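Local atomic coordinates of F5/8 type C domain protein (Bacteroides ovatus, PDB entry 4ZRX), a protein that probably hydrolyses alpha-L-fucosyl linkages in glycans with a TIM-barrel fucosidase domain, and carries a C-terminal F5/8 type C domain that may bind carbohydrate. Residues V233-T245 and N256-S270. Numbering follows the deposited sequence.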
ATOM      1  N   VAL A 233       1.253  -4.042  -0.263  1.00 16.67           N
ATOM      2  CA  VAL A 233       2.358  -5.032  -0.362  1.00 18.03           C
ATOM      3  C   VAL A 233       2.443  -5.588  -1.770  1.00 16.45           C
ATOM      4  O   VAL A 233       1.501  -6.218  -2.243  1.00 16.21           O
ATOM      5  CB  VAL A 233       2.180  -6.199   0.622  1.00 21.31           C
ATOM      6  CG1 VAL A 233       3.427  -7.108   0.587  1.00 21.89           C
ATOM      7  CG2 VAL A 233       2.035  -5.649   2.054  1.00 23.25           C
ATOM      8  N   GLY A 234       3.523  -5.286  -2.478  1.00 14.15           N
ATOM      9  CA  GLY A 234       3.727  -5.882  -3.790  1.00 14.61           C
ATOM     10  C   GLY A 234       4.410  -7.217  -3.686  1.00 15.73           C
ATOM     11  O   GLY A 234       4.394  -7.856  -2.629  1.00 18.62           O
ATOM     12  N   ARG A 235       5.004  -7.645  -4.786  1.00 14.59           N
ATOM     13  CA  ARG A 235       5.676  -8.928  -4.857  1.00 14.54           C
ATOM     14  C   ARG A 235       7.167  -8.698  -5.039  1.00 15.12           C
ATOM     15  O   ARG A 235       7.609  -7.866  -5.880  1.00 14.50           O
ATOM     16  CB  ARG A 235       5.230  -9.657  -6.104  1.00 14.50           C
ATOM     17  CG  ARG A 235       3.767 -10.165  -6.129  1.00 15.29           C
ATOM     18  CD  ARG A 235       3.403 -10.765  -7.495  1.00 15.36           C
ATOM     19  NE  ARG A 235       1.993 -11.177  -7.435  1.00 16.59           N
ATOM     20  CZ  ARG A 235       0.955 -10.346  -7.497  1.00 16.31           C
ATOM     21  NH1 ARG A 235       1.118  -9.043  -7.715  1.00 15.57           N
ATOM     22  NH2 ARG A 235      -0.246 -10.818  -7.356  1.00 16.94           N
ATOM     23  N   GLU A 236       7.958  -9.464  -4.291  1.00 16.09           N
ATOM     24  CA  GLU A 236       9.399  -9.516  -4.579  1.00 17.03           C
ATOM     25  C   GLU A 236       9.719  -9.963  -6.013  1.00 15.89           C
ATOM     26  O   GLU A 236      10.652  -9.416  -6.623  1.00 16.45           O
ATOM     27  CB  GLU A 236      10.104 -10.440  -3.620  1.00 19.20           C
ATOM     28  CG  GLU A 236      10.106  -9.871  -2.211  1.00 20.87           C
ATOM     29  CD  GLU A 236      10.553 -10.925  -1.183  1.00 27.36           C
ATOM     30  OE1 GLU A 236       9.818 -11.869  -1.005  1.00 32.72           O
ATOM     31  OE2 GLU A 236      11.564 -10.750  -0.503  1.00 29.04           O
ATOM     32  N   THR A 237       8.966 -10.907  -6.547  1.00 15.45           N
ATOM     33  CA  THR A 237       9.126 -11.328  -7.928  1.00 15.14           C
ATOM     34  C   THR A 237       7.898 -10.806  -8.661  1.00 15.75           C
ATOM     35  O   THR A 237       6.793 -11.373  -8.502  1.00 15.76           O
ATOM     36  CB  THR A 237       9.155 -12.816  -8.038  1.00 16.34           C
ATOM     37  OG1 THR A 237      10.215 -13.363  -7.276  1.00 16.54           O
ATOM     38  CG2 THR A 237       9.262 -13.311  -9.499  1.00 16.85           C
ATOM     39  N   GLU A 238       8.074  -9.681  -9.383  1.00 15.33           N
ATOM     40  CA  GLU A 238       6.959  -9.008 -10.038  1.00 15.22           C
ATOM     41  C   GLU A 238       7.189  -8.955 -11.544  1.00 15.77           C
ATOM     42  O   GLU A 238       8.023  -8.137 -12.031  1.00 15.32           O
ATOM     43  CB  GLU A 238       6.741  -7.622  -9.459  1.00 15.28           C
ATOM     44  CG  GLU A 238       5.439  -6.940  -9.960  1.00 15.53           C
ATOM     45  CD  GLU A 238       4.162  -7.554  -9.425  1.00 17.44           C
ATOM     46  OE1 GLU A 238       3.837  -7.418  -8.214  1.00 17.80           O
ATOM     47  OE2 GLU A 238       3.412  -8.237 -10.188  1.00 19.44           O
ATOM     48  N   TRP A 239       6.488  -9.843 -12.247  1.00 15.60           N
ATOM     49  CA  TRP A 239       6.484  -9.931 -13.723  1.00 16.02           C
ATOM     50  C   TRP A 239       5.379  -9.034 -14.274  1.00 16.13           C
ATOM     51  O   TRP A 239       4.196  -9.302 -14.084  1.00 16.52           O
ATOM     52  CB  TRP A 239       6.246 -11.364 -14.185  1.00 17.12           C
ATOM     53  CG  TRP A 239       7.455 -12.193 -14.044  1.00 17.30           C
ATOM     54  CD1 TRP A 239       7.691 -13.130 -13.106  1.00 17.38           C
ATOM     55  CD2 TRP A 239       8.666 -12.079 -14.808  1.00 17.09           C
ATOM     56  NE1 TRP A 239       8.945 -13.612 -13.227  1.00 17.62           N
ATOM     57  CE2 TRP A 239       9.571 -12.998 -14.267  1.00 17.34           C
ATOM     58  CE3 TRP A 239       9.064 -11.291 -15.880  1.00 17.60           C
ATOM     59  CZ2 TRP A 239      10.858 -13.154 -14.739  1.00 17.51           C
ATOM     60  CZ3 TRP A 239      10.362 -11.429 -16.352  1.00 17.54           C
ATOM     61  CH2 TRP A 239      11.242 -12.388 -15.774  1.00 17.85           C
ATOM     62  N   ASN A 240       5.773  -7.945 -14.920  1.00 16.40           N
ATOM     63  CA  ASN A 240       4.812  -7.107 -15.622  1.00 16.99           C
ATOM     64  C   ASN A 240       4.569  -7.543 -17.033  1.00 17.42           C
ATOM     65  O   ASN A 240       3.621  -7.100 -17.685  1.00 18.72           O
ATOM     66  CB  ASN A 240       5.221  -5.660 -15.466  1.00 16.62           C
ATOM     67  CG  ASN A 240       4.993  -5.152 -14.042  1.00 16.67           C
ATOM     68  OD1 ASN A 240       4.115  -5.675 -13.321  1.00 16.82           O
ATOM     69  ND2 ASN A 240       5.745  -4.206 -13.649  1.00 18.30           N
ATOM     70  N   ALA A 241       5.447  -8.400 -17.542  1.00 18.37           N
ATOM     71  CA  ALA A 241       5.161  -9.221 -18.700  1.00 18.60           C
ATOM     72  C   ALA A 241       4.503 -10.486 -18.096  1.00 19.40           C
ATOM     73  O   ALA A 241       5.184 -11.343 -17.541  1.00 19.43           O
ATOM     74  CB  ALA A 241       6.464  -9.590 -19.459  1.00 20.13           C
ATOM     75  N   THR A 242       3.180 -10.546 -18.145  1.00 19.28           N
ATOM     76  CA  THR A 242       2.411 -11.462 -17.326  1.00 20.02           C
ATOM     77  C   THR A 242       1.440 -12.304 -18.144  1.00 20.96           C
ATOM     78  O   THR A 242       0.948 -11.892 -19.234  1.00 21.82           O
ATOM     79  CB  THR A 242       1.627 -10.697 -16.197  1.00 19.80           C
ATOM     80  OG1 THR A 242       0.893 -11.650 -15.445  1.00 20.45           O
ATOM     81  CG2 THR A 242       0.680  -9.609 -16.752  1.00 20.42           C
ATOM     82  N   VAL A 243       1.211 -13.513 -17.661  1.00 22.05           N
ATOM     83  CA  VAL A 243       0.206 -14.410 -18.242  1.00 22.83           C
ATOM     84  C   VAL A 243      -1.221 -14.042 -17.810  1.00 22.93           C
ATOM     85  O   VAL A 243      -2.206 -14.610 -18.330  1.00 23.86           O
ATOM     86  CB  VAL A 243       0.497 -15.858 -17.866  1.00 23.63           C
ATOM     87  CG1 VAL A 243       1.852 -16.259 -18.313  1.00 23.67           C
ATOM     88  CG2 VAL A 243       0.344 -16.115 -16.359  1.00 23.52           C
ATOM     89  N   LEU A 244      -1.369 -13.178 -16.789  1.00 22.22           N
ATOM     90  CA  LEU A 244      -2.702 -12.810 -16.310  1.00 22.12           C
ATOM     91  C   LEU A 244      -3.460 -12.024 -17.369  1.00 22.92           C
ATOM     92  O   LEU A 244      -2.997 -10.990 -17.790  1.00 22.39           O
ATOM     93  CB  LEU A 244      -2.635 -12.038 -14.989  1.00 21.61           C
ATOM     94  CG  LEU A 244      -3.987 -11.775 -14.295  1.00 21.50           C
ATOM     95  CD1 LEU A 244      -4.637 -13.000 -13.743  1.00 22.51           C
ATOM     96  CD2 LEU A 244      -3.781 -10.676 -13.180  1.00 22.09           C
ATOM     97  N   THR A 245      -4.648 -12.501 -17.743  1.00 23.25           N
ATOM     98  CA  THR A 245      -5.412 -11.918 -18.812  1.00 24.45           C
ATOM     99  C   THR A 245      -6.238 -10.790 -18.179  1.00 23.46           C
ATOM    100  O   THR A 245      -7.008 -11.032 -17.230  1.00 23.84           O
ATOM    101  CB  THR A 245      -6.339 -12.941 -19.498  1.00 25.46           C
ATOM    102  OG1 THR A 245      -5.576 -14.014 -20.035  1.00 27.30           O
ATOM    103  CG2 THR A 245      -7.123 -12.242 -20.607  1.00 26.95           C
ATOM    104  N   ASN A 256      -7.684 -17.464 -17.350  1.00 28.85           N
ATOM    105  CA  ASN A 256      -7.101 -17.398 -16.023  1.00 27.94           C
ATOM    106  C   ASN A 256      -7.332 -18.631 -15.186  1.00 28.63           C
ATOM    107  O   ASN A 256      -6.426 -19.076 -14.464  1.00 27.41           O
ATOM    108  CB  ASN A 256      -7.548 -16.139 -15.305  1.00 26.62           C
ATOM    109  CG  ASN A 256      -7.003 -14.885 -15.924  1.00 26.49           C
ATOM    110  OD1 ASN A 256      -5.995 -14.916 -16.628  1.00 25.80           O
ATOM    111  ND2 ASN A 256      -7.686 -13.769 -15.690  1.00 25.93           N
ATOM    112  N   LYS A 257      -8.537 -19.220 -15.273  1.00 30.70           N
ATOM    113  CA  LYS A 257      -8.792 -20.451 -14.511  1.00 33.11           C
ATOM    114  C   LYS A 257      -7.924 -21.592 -15.018  1.00 33.60           C
ATOM    115  O   LYS A 257      -7.338 -22.328 -14.217  1.00 33.07           O
ATOM    116  CB  LYS A 257     -10.309 -20.816 -14.563  1.00 37.04           C
ATOM    117  CG  LYS A 257     -10.721 -22.167 -13.948  1.00 42.00           C
ATOM    118  CD  LYS A 257     -11.098 -22.101 -12.452  1.00 45.31           C
ATOM    119  CE  LYS A 257     -12.086 -23.260 -12.120  1.00 49.23           C
ATOM    120  NZ  LYS A 257     -12.241 -23.592 -10.660  1.00 51.29           N
ATOM    121  N   ARG A 258      -7.792 -21.717 -16.337  1.00 34.37           N
ATOM    122  CA  ARG A 258      -6.952 -22.765 -16.909  1.00 38.06           C
ATOM    123  C   ARG A 258      -5.506 -22.624 -16.467  1.00 35.99           C
ATOM    124  O   ARG A 258      -4.878 -23.616 -16.161  1.00 36.11           O
ATOM    125  CB  ARG A 258      -7.066 -22.784 -18.441  1.00 42.20           C
ATOM    126  CG  ARG A 258      -6.103 -23.720 -19.190  1.00 46.29           C
ATOM    127  CD  ARG A 258      -6.010 -23.312 -20.653  1.00 49.88           C
ATOM    128  NE  ARG A 258      -7.333 -23.464 -21.263  1.00 55.76           N
ATOM    129  CZ  ARG A 258      -8.093 -22.506 -21.823  1.00 59.10           C
ATOM    130  NH1 ARG A 258      -7.685 -21.243 -21.931  1.00 57.82           N
ATOM    131  NH2 ARG A 258      -9.287 -22.845 -22.333  1.00 62.76           N
ATOM    132  N   LEU A 259      -4.994 -21.401 -16.353  1.00 34.20           N
ATOM    133  CA  LEU A 259      -3.596 -21.232 -15.911  1.00 32.99           C
ATOM    134  C   LEU A 259      -3.413 -21.193 -14.404  1.00 31.23           C
ATOM    135  O   LEU A 259      -2.282 -21.227 -13.951  1.00 29.58           O
ATOM    136  CB  LEU A 259      -2.988 -19.969 -16.499  1.00 33.16           C
ATOM    137  CG  LEU A 259      -2.864 -19.882 -18.020  1.00 35.05           C
ATOM    138  CD1 LEU A 259      -2.017 -18.710 -18.413  1.00 34.02           C
ATOM    139  CD2 LEU A 259      -2.341 -21.137 -18.622  1.00 38.71           C
ATOM    140  N   GLY A 260      -4.502 -21.129 -13.634  1.00 30.45           N
ATOM    141  CA  GLY A 260      -4.420 -21.038 -12.185  1.00 27.76           C
ATOM    142  C   GLY A 260      -3.925 -19.667 -11.711  1.00 26.51           C
ATOM    143  O   GLY A 260      -3.184 -19.599 -10.751  1.00 25.47           O
ATOM    144  N   VAL A 261      -4.331 -18.594 -12.394  1.00 24.65           N
ATOM    145  CA  VAL A 261      -3.889 -17.269 -12.063  1.00 22.72           C
ATOM    146  C   VAL A 261      -5.103 -16.373 -11.781  1.00 21.87           C
ATOM    147  O   VAL A 261      -6.262 -16.631 -12.249  1.00 23.87           O
ATOM    148  CB  VAL A 261      -3.016 -16.631 -13.162  1.00 21.79           C
ATOM    149  CG1 VAL A 261      -1.742 -17.388 -13.265  1.00 22.86           C
ATOM    150  CG2 VAL A 261      -3.706 -16.544 -14.492  1.00 22.53           C
ATOM    151  N   PHE A 262      -4.841 -15.358 -10.956  1.00 20.40           N
ATOM    152  CA  PHE A 262      -5.879 -14.427 -10.533  1.00 20.12           C
ATOM    153  C   PHE A 262      -5.095 -13.293  -9.914  1.00 19.28           C
ATOM    154  O   PHE A 262      -3.877 -13.450  -9.672  1.00 19.07           O
ATOM    155  CB  PHE A 262      -6.859 -15.098  -9.509  1.00 20.59           C
ATOM    156  CG  PHE A 262      -6.168 -15.902  -8.437  1.00 19.78           C
ATOM    157  CD1 PHE A 262      -5.813 -17.241  -8.633  1.00 20.96           C
ATOM    158  CD2 PHE A 262      -5.821 -15.318  -7.237  1.00 19.15           C
ATOM    159  CE1 PHE A 262      -5.130 -17.993  -7.595  1.00 21.03           C
ATOM    160  CE2 PHE A 262      -5.170 -16.023  -6.234  1.00 18.98           C
ATOM    161  CZ  PHE A 262      -4.810 -17.373  -6.392  1.00 20.46           C
ATOM    162  N   SER A 263      -5.739 -12.160  -9.688  1.00 18.74           N
ATOM    163  CA  SER A 263      -5.002 -10.975  -9.275  1.00 18.95           C
ATOM    164  C   SER A 263      -4.077 -11.124  -8.069  1.00 17.80           C
ATOM    165  O   SER A 263      -2.986 -10.595  -8.114  1.00 16.93           O
ATOM    166  CB  SER A 263      -5.927  -9.799  -9.075  1.00 19.09           C
ATOM    167  OG  SER A 263      -6.628  -9.547 -10.275  1.00 20.86           O
ATOM    168  N   LYS A 264      -4.516 -11.844  -7.029  1.00 17.18           N
ATOM    169  CA  LYS A 264      -3.785 -12.047  -5.832  1.00 16.35           C
ATOM    170  C   LYS A 264      -2.720 -13.200  -5.925  1.00 16.79           C
ATOM    171  O   LYS A 264      -1.976 -13.394  -5.030  1.00 16.16           O
ATOM    172  CB  LYS A 264      -4.766 -12.377  -4.676  1.00 16.94           C
ATOM    173  CG  LYS A 264      -4.195 -12.341  -3.280  1.00 17.48           C
ATOM    174  CD  LYS A 264      -5.335 -12.640  -2.262  1.00 19.64           C
ATOM    175  CE  LYS A 264      -4.838 -12.886  -0.851  1.00 21.43           C
ATOM    176  NZ  LYS A 264      -4.390 -11.682  -0.232  1.00 22.53           N
ATOM    177  N   ALA A 265      -2.670 -13.923  -7.038  1.00 17.24           N
ATOM    178  CA  ALA A 265      -1.797 -15.104  -7.114  1.00 18.45           C
ATOM    179  C   ALA A 265      -0.344 -14.733  -6.997  1.00 18.58           C
ATOM    180  O   ALA A 265       0.077 -13.605  -7.346  1.00 17.87           O
ATOM    181  CB  ALA A 265      -2.067 -15.819  -8.403  1.00 18.63           C
ATOM    182  N   GLU A 266       0.410 -15.708  -6.531  1.00 19.01           N
ATOM    183  CA  GLU A 266       1.840 -15.514  -6.318  1.00 20.85           C
ATOM    184  C   GLU A 266       2.656 -15.410  -7.572  1.00 19.71           C
ATOM    185  O   GLU A 266       3.496 -14.477  -7.666  1.00 20.89           O
ATOM    186  CB  GLU A 266       2.329 -16.623  -5.457  1.00 23.17           C
ATOM    187  CG  GLU A 266       1.823 -16.383  -4.062  1.00 25.90           C
ATOM    188  CD  GLU A 266       2.002 -17.547  -3.189  1.00 31.75           C
ATOM    189  OE1 GLU A 266       2.284 -18.664  -3.731  1.00 39.34           O
ATOM    190  OE2 GLU A 266       1.753 -17.380  -1.970  1.00 35.13           O
ATOM    191  N   ASP A 267       2.420 -16.306  -8.519  1.00 19.12           N
ATOM    192  CA  ASP A 267       3.203 -16.363  -9.762  1.00 19.57           C
ATOM    193  C   ASP A 267       2.347 -16.008 -10.942  1.00 20.04           C
ATOM    194  O   ASP A 267       1.407 -16.757 -11.280  1.00 20.37           O
ATOM    195  CB  ASP A 267       3.765 -17.764  -9.937  1.00 20.85           C
ATOM    196  CG  ASP A 267       4.611 -17.937 -11.219  1.00 22.54           C
ATOM    197  OD1 ASP A 267       4.957 -16.933 -11.867  1.00 22.09           O
ATOM    198  OD2 ASP A 267       4.890 -19.113 -11.573  1.00 23.85           O
ATOM    199  N   LEU A 268       2.678 -14.884 -11.574  1.00 18.16           N
ATOM    200  CA  LEU A 268       1.989 -14.390 -12.709  1.00 18.91           C
ATOM    201  C   LEU A 268       2.873 -14.305 -13.956  1.00 19.05           C
ATOM    202  O   LEU A 268       2.430 -13.745 -14.950  1.00 20.34           O
ATOM    203  CB  LEU A 268       1.333 -13.048 -12.391  1.00 18.65           C
ATOM    204  CG  LEU A 268       0.296 -13.092 -11.237  1.00 19.16           C
ATOM    205  CD1 LEU A 268      -0.217 -11.714 -10.959  1.00 19.43           C
ATOM    206  CD2 LEU A 268      -0.873 -14.029 -11.642  1.00 20.33           C
ATOM    207  N   GLY A 269       4.073 -14.889 -13.939  1.00 19.94           N
ATOM    208  CA  GLY A 269       4.932 -14.824 -15.129  1.00 20.00           C
ATOM    209  C   GLY A 269       6.225 -15.587 -15.179  1.00 20.86           C
ATOM    210  O   GLY A 269       7.006 -15.294 -16.079  1.00 20.43           O
ATOM    211  N   SER A 270       6.458 -16.543 -14.271  1.00 20.12           N
ATOM    212  CA  SER A 270       7.698 -17.336 -14.331  1.00 22.04           C
ATOM    213  C   SER A 270       7.732 -18.180 -15.604  1.00 22.42           C
ATOM    214  O   SER A 270       6.718 -18.402 -16.231  1.00 23.07           O
ATOM    215  CB  SER A 270       7.805 -18.305 -13.176  1.00 22.19           C
ATOM    216  OG  SER A 270       6.806 -19.310 -13.314  1.00 23.74           O
TER
HETATM  217  O   HOH W   1       5.865 -13.868  -8.698  1.00 22.08           O
HETATM  218  O   HOH W   2       6.576 -13.673 -18.217  1.00 21.96           O
HETATM  219  O   HOH W   3      -4.549 -15.890 -18.495  1.00 29.20           O
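Arg-235 takes hold of the backbone carbonyl of Ala-265 side-on, with two nitrogens on one oxygen. Ala-265 O lies close to the guanidinium plane, 2.8 Å from Arg-235 NH2 and 3.1 Å from Arg-235 NE. The chain of Arg-235 is extended from CG to NE, which carries the guanidinium across to the turn 262-265. Leu-268 CD1 covers one face of the group. Arg-235 NH1 forms a salt bridge with Glu-238 OE1. That oxygen lies in the guanidinium plane too, and these edge bonds help hold the group's rotation.

Leu-268 O also accepts two bonds. Thr-242 OG1 (2.6 Å) and Val-243 N (3.0 Å) reach it from opposite faces of its plane. Thr-242 OG1 stands anti to the backbone N (chi1 180°) and also accepts from Leu-244 N, an ST turn. In the last turn of helix 252-259, the Asn-256 amide pairs with the backbone of Thr-245. Its OD1 takes Thr-245 N at 3.0 Å, and its ND2 gives a nearly straight bond to Thr-245 O.

Between these polar ties, Leu-244 CD1 packs 3.7 Å from Val-261 CG2, and Val-243 CB meets Leu-259 CD1. The Gly-269 backbone lies against one face of the Trp-239 ring, with Gly-269 C 3.5 Å from Trp-239 CD1. Asp-267 OD1 accepts from Gly-269 N, an Asx turn, and from Ser-270 N. One water donates to both Ala-241 O and Gly-269 O.

The contact brings the loop after helix 252-259 back against residues 235-245, which precede that helix. Strand 241-242 pairs antiparallel with strand 279-290 of the barrel sheet, helix 271-274 packs on Val-243 and Val-261, and Arg-225 of strand 225-226 touches Leu-244 and Leu-268.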